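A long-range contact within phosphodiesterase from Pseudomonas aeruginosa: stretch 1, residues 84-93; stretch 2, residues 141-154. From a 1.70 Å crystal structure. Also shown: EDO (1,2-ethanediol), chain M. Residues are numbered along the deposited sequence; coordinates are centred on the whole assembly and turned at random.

Stretch 1, residues 84-93: EFIWDIFDLP
Stretch 2 (141-154) VYTPAAAFAHYLTG

Residues 84-93 lie within a longer helix, with phi/psi near -65/-40 and i to i+4 bonds from Asp88 N to Glu84 O (3.0 Å) through Leu92 N to Asp88 O (2.9 Å). Pro93 has no amide hydrogen to continue the series, and the helix kinks there. The second stretch enters through Val141 and Tyr142 (-95/-6) and is helical from about Thr143; Thr153, at -134/-7, departs from helical values, and its N to Ala149 O bond (3.0 Å) is weak. The N-to-C directions of the two helices differ by 119°, and their axes approach to 8.2 Å. Register is set by Ile89 CA to Ala149 CA at 5.2 Å and Pro93 CA to Ala146 CA at 4.1 Å.

Alanines lie where the backbones come nearest. Ala149 CB meets Pro93 CG at 3.3 Å and Ile89 O at 3.4 Å, while Ala146 CB lies 3.7 Å from Pro93 CA. Ile89 (chi1 m, chi2 m) is the knob, seated among Phe148, Ala149, Leu152 and Thr153: its CD1 reaches Leu152 CD1 at 4.0 Å and Phe148 CD2 at 4.2 Å, its CG2 Ala149 CB at 3.8 Å and Thr153 CG2 at 4.1 Å. One turn earlier, the CA-to-CB bond of Phe85 (t, chi2 99°) points sideways to the second stretch, but the end of its side chain comes nearer; Leu152 CD1 (m, t) sits at the ring edge, 4.2 Å from Phe85 CE2, and Phe85 CZ approaches the edge of Phe148 (t, chi2 63°) at CE2, 4.4 Å. Leu92 (m, t) places CD1 3.8 Å from Ala145 CB and CD2 4.1 Å from CD1 of Tyr142 (m, chi2 -55°).

No direct hydrogen bond crosses this apolar contact. Instead, one water donates to Ile89 O (3.0 Å) and to Thr153 OG1 (2.8 Å); Thr153, in the p rotamer, in turn donates from OG1 to Ala149 O (2.9 Å).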

# COMPACT_ATOMS: atom_id res chain seq x y z
N GLU A 84 -2.06 20.04 -5.97
CA GLU A 84 -1.46 19.32 -4.86
C GLU A 84 -1.87 17.85 -4.84
O GLU A 84 -1.07 16.98 -4.49
CB GLU A 84 -1.79 20.00 -3.52
CG GLU A 84 -1.11 21.35 -3.35
CD GLU A 84 0.39 21.28 -3.63
OE1 GLU A 84 1.07 20.42 -3.03
OE2 GLU A 84 0.88 22.08 -4.46
N PHE A 85 -3.11 17.57 -5.23
CA PHE A 85 -3.57 16.18 -5.30
C PHE A 85 -2.75 15.47 -6.37
O PHE A 85 -2.24 14.36 -6.17
CB PHE A 85 -5.06 16.13 -5.65
CG PHE A 85 -5.65 14.74 -5.61
CD1 PHE A 85 -6.37 14.31 -4.50
CD2 PHE A 85 -5.51 13.88 -6.68
CE1 PHE A 85 -6.92 13.03 -4.46
CE2 PHE A 85 -6.06 12.60 -6.65
CZ PHE A 85 -6.77 12.18 -5.54
N ILE A 86 -2.62 16.11 -7.53
CA ILE A 86 -1.87 15.52 -8.64
C ILE A 86 -0.42 15.24 -8.28
O ILE A 86 0.08 14.15 -8.53
CB ILE A 86 -1.95 16.40 -9.89
CG1 ILE A 86 -3.39 16.36 -10.43
CG2 ILE A 86 -0.96 15.91 -10.92
CD1 ILE A 86 -3.71 17.44 -11.45
N TRP A 87 0.26 16.22 -7.69
CA TRP A 87 1.65 16.04 -7.29
C TRP A 87 1.85 14.99 -6.18
O TRP A 87 2.85 14.29 -6.19
CB TRP A 87 2.32 17.37 -6.91
CG TRP A 87 2.81 18.15 -8.09
CD1 TRP A 87 2.44 19.42 -8.44
CD2 TRP A 87 3.76 17.72 -9.08
NE1 TRP A 87 3.10 19.81 -9.59
CE2 TRP A 87 3.92 18.78 -10.00
CE3 TRP A 87 4.49 16.55 -9.28
CZ2 TRP A 87 4.77 18.70 -11.09
CZ3 TRP A 87 5.34 16.47 -10.37
CH2 TRP A 87 5.47 17.54 -11.26
N ASP A 88 0.91 14.89 -5.25
CA ASP A 88 0.99 13.85 -4.22
C ASP A 88 0.84 12.47 -4.86
O ASP A 88 1.50 11.51 -4.47
CB ASP A 88 -0.09 14.05 -3.14
CG ASP A 88 0.32 15.03 -2.04
OD1 ASP A 88 1.34 15.75 -2.20
OD2 ASP A 88 -0.40 15.08 -1.02
N ILE A 89 -0.04 12.37 -5.85
CA ILE A 89 -0.22 11.11 -6.57
C ILE A 89 1.08 10.74 -7.30
O ILE A 89 1.43 9.57 -7.41
CB ILE A 89 -1.42 11.17 -7.54
CG1 ILE A 89 -2.73 11.23 -6.75
CG2 ILE A 89 -1.44 9.97 -8.49
CD1 ILE A 89 -2.93 10.08 -5.79
N PHE A 90 1.82 11.74 -7.74
CA PHE A 90 3.14 11.51 -8.33
C PHE A 90 4.17 11.10 -7.28
O PHE A 90 4.93 10.17 -7.49
CB PHE A 90 3.61 12.77 -9.07
CG PHE A 90 4.92 12.62 -9.81
CD1 PHE A 90 4.98 11.97 -11.03
CD2 PHE A 90 6.09 13.18 -9.30
CE1 PHE A 90 6.18 11.85 -11.73
CE2 PHE A 90 7.29 13.07 -9.99
CZ PHE A 90 7.34 12.39 -11.20
N ASP A 91 4.18 11.80 -6.15
CA ASP A 91 5.24 11.64 -5.15
C ASP A 91 5.12 10.38 -4.31
O ASP A 91 6.13 9.74 -4.00
CB ASP A 91 5.27 12.85 -4.21
CG ASP A 91 5.86 14.09 -4.87
OD1 ASP A 91 6.54 13.94 -5.91
OD2 ASP A 91 5.64 15.19 -4.34
N LEU A 92 3.89 10.05 -3.92
CA LEU A 92 3.67 8.92 -3.02
C LEU A 92 4.25 7.57 -3.51
O LEU A 92 4.90 6.86 -2.74
CB LEU A 92 2.19 8.81 -2.64
CG LEU A 92 1.74 9.85 -1.60
CD1 LEU A 92 0.23 10.03 -1.62
CD2 LEU A 92 2.24 9.49 -0.19
N PRO A 93 4.05 7.22 -4.79
CA PRO A 93 4.64 5.94 -5.21
C PRO A 93 6.16 5.97 -5.21
O PRO A 93 6.80 4.93 -5.01
CB PRO A 93 4.15 5.77 -6.66
CG PRO A 93 3.01 6.69 -6.80
CD PRO A 93 3.20 7.81 -5.83
N VAL A 141 4.14 2.25 5.20
CA VAL A 141 3.14 3.31 5.37
C VAL A 141 2.72 3.97 4.06
O VAL A 141 1.64 4.54 3.97
CB VAL A 141 3.60 4.42 6.36
CG1 VAL A 141 3.86 3.83 7.74
CG2 VAL A 141 4.83 5.16 5.84
N TYR A 142 3.57 3.89 3.03
CA TYR A 142 3.26 4.53 1.76
C TYR A 142 2.59 3.58 0.77
O TYR A 142 2.17 4.00 -0.31
CB TYR A 142 4.52 5.10 1.08
CG TYR A 142 5.28 6.15 1.88
CD1 TYR A 142 4.65 7.29 2.35
CD2 TYR A 142 6.64 6.01 2.12
CE1 TYR A 142 5.34 8.25 3.06
CE2 TYR A 142 7.35 6.97 2.82
CZ TYR A 142 6.69 8.08 3.28
OH TYR A 142 7.37 9.05 3.98
N THR A 143 2.50 2.30 1.12
CA THR A 143 2.11 1.30 0.13
C THR A 143 0.65 1.39 -0.32
O THR A 143 0.36 1.30 -1.52
CB THR A 143 2.45 -0.13 0.61
OG1 THR A 143 3.88 -0.28 0.61
CG2 THR A 143 1.83 -1.18 -0.33
N PRO A 144 -0.29 1.55 0.63
CA PRO A 144 -1.67 1.71 0.15
C PRO A 144 -1.82 2.94 -0.76
O PRO A 144 -2.52 2.87 -1.77
CB PRO A 144 -2.46 1.88 1.45
CG PRO A 144 -1.66 1.08 2.46
CD PRO A 144 -0.22 1.37 2.09
N ALA A 145 -1.19 4.04 -0.40
CA ALA A 145 -1.28 5.24 -1.24
C ALA A 145 -0.61 5.01 -2.59
O ALA A 145 -1.11 5.45 -3.62
CB ALA A 145 -0.67 6.46 -0.53
N ALA A 146 0.53 4.33 -2.58
CA ALA A 146 1.25 4.04 -3.82
C ALA A 146 0.40 3.16 -4.73
O ALA A 146 0.39 3.34 -5.94
CB ALA A 146 2.57 3.37 -3.51
N ALA A 147 -0.30 2.20 -4.13
CA ALA A 147 -1.17 1.30 -4.88
C ALA A 147 -2.32 2.06 -5.52
O ALA A 147 -2.72 1.77 -6.65
CB ALA A 147 -1.70 0.20 -3.98
N PHE A 148 -2.87 3.02 -4.78
CA PHE A 148 -3.93 3.86 -5.31
C PHE A 148 -3.40 4.74 -6.44
O PHE A 148 -4.04 4.91 -7.48
CB PHE A 148 -4.51 4.73 -4.18
CG PHE A 148 -5.60 5.65 -4.63
CD1 PHE A 148 -6.77 5.14 -5.15
CD2 PHE A 148 -5.45 7.02 -4.53
CE1 PHE A 148 -7.78 5.99 -5.58
CE2 PHE A 148 -6.46 7.88 -4.95
CZ PHE A 148 -7.62 7.36 -5.48
N ALA A 149 -2.22 5.30 -6.24
CA ALA A 149 -1.62 6.13 -7.27
C ALA A 149 -1.41 5.32 -8.55
O ALA A 149 -1.64 5.83 -9.65
CB ALA A 149 -0.31 6.73 -6.78
N HIS A 150 -1.00 4.07 -8.41
CA HIS A 150 -0.79 3.23 -9.59
C HIS A 150 -2.10 2.89 -10.31
O HIS A 150 -2.13 2.68 -11.53
CB HIS A 150 -0.02 1.95 -9.24
CG HIS A 150 0.46 1.21 -10.44
ND1 HIS A 150 1.64 1.51 -11.07
CD2 HIS A 150 -0.11 0.21 -11.15
CE1 HIS A 150 1.80 0.71 -12.11
NE2 HIS A 150 0.75 -0.09 -12.18
N TYR A 151 -3.18 2.82 -9.54
CA TYR A 151 -4.51 2.63 -10.10
C TYR A 151 -4.85 3.82 -11.01
O TYR A 151 -5.37 3.65 -12.13
CB TYR A 151 -5.50 2.51 -8.94
CG TYR A 151 -6.96 2.39 -9.31
CD1 TYR A 151 -7.41 1.35 -10.13
CD2 TYR A 151 -7.89 3.27 -8.79
CE1 TYR A 151 -8.76 1.24 -10.44
CE2 TYR A 151 -9.24 3.16 -9.09
CZ TYR A 151 -9.66 2.14 -9.92
OH TYR A 151 -11.00 2.03 -10.22
N LEU A 152 -4.53 5.02 -10.55
CA LEU A 152 -4.85 6.24 -11.28
C LEU A 152 -3.98 6.49 -12.51
O LEU A 152 -4.46 7.03 -13.51
CB LEU A 152 -4.76 7.47 -10.37
CG LEU A 152 -5.61 7.47 -9.10
CD1 LEU A 152 -5.61 8.86 -8.46
CD2 LEU A 152 -7.03 7.02 -9.39
N THR A 153 -2.72 6.08 -12.45
CA THR A 153 -1.74 6.51 -13.45
C THR A 153 -0.84 5.42 -14.02
O THR A 153 -0.07 5.68 -14.95
CB THR A 153 -0.83 7.62 -12.88
OG1 THR A 153 -0.12 7.12 -11.74
CG2 THR A 153 -1.65 8.84 -12.46
N GLY A 154 -0.91 4.21 -13.48
CA GLY A 154 -0.02 3.14 -13.91
C GLY A 154 -0.40 2.46 -15.21
O GLY A 154 0.36 1.68 -15.76
C1 EDO M . -0.65 25.57 -5.26
O1 EDO M . -0.51 24.17 -5.55
C2 EDO M . -1.45 25.77 -3.98
O2 EDO M . -2.56 24.86 -3.97
O HOH W 1 1.82 7.96 -9.87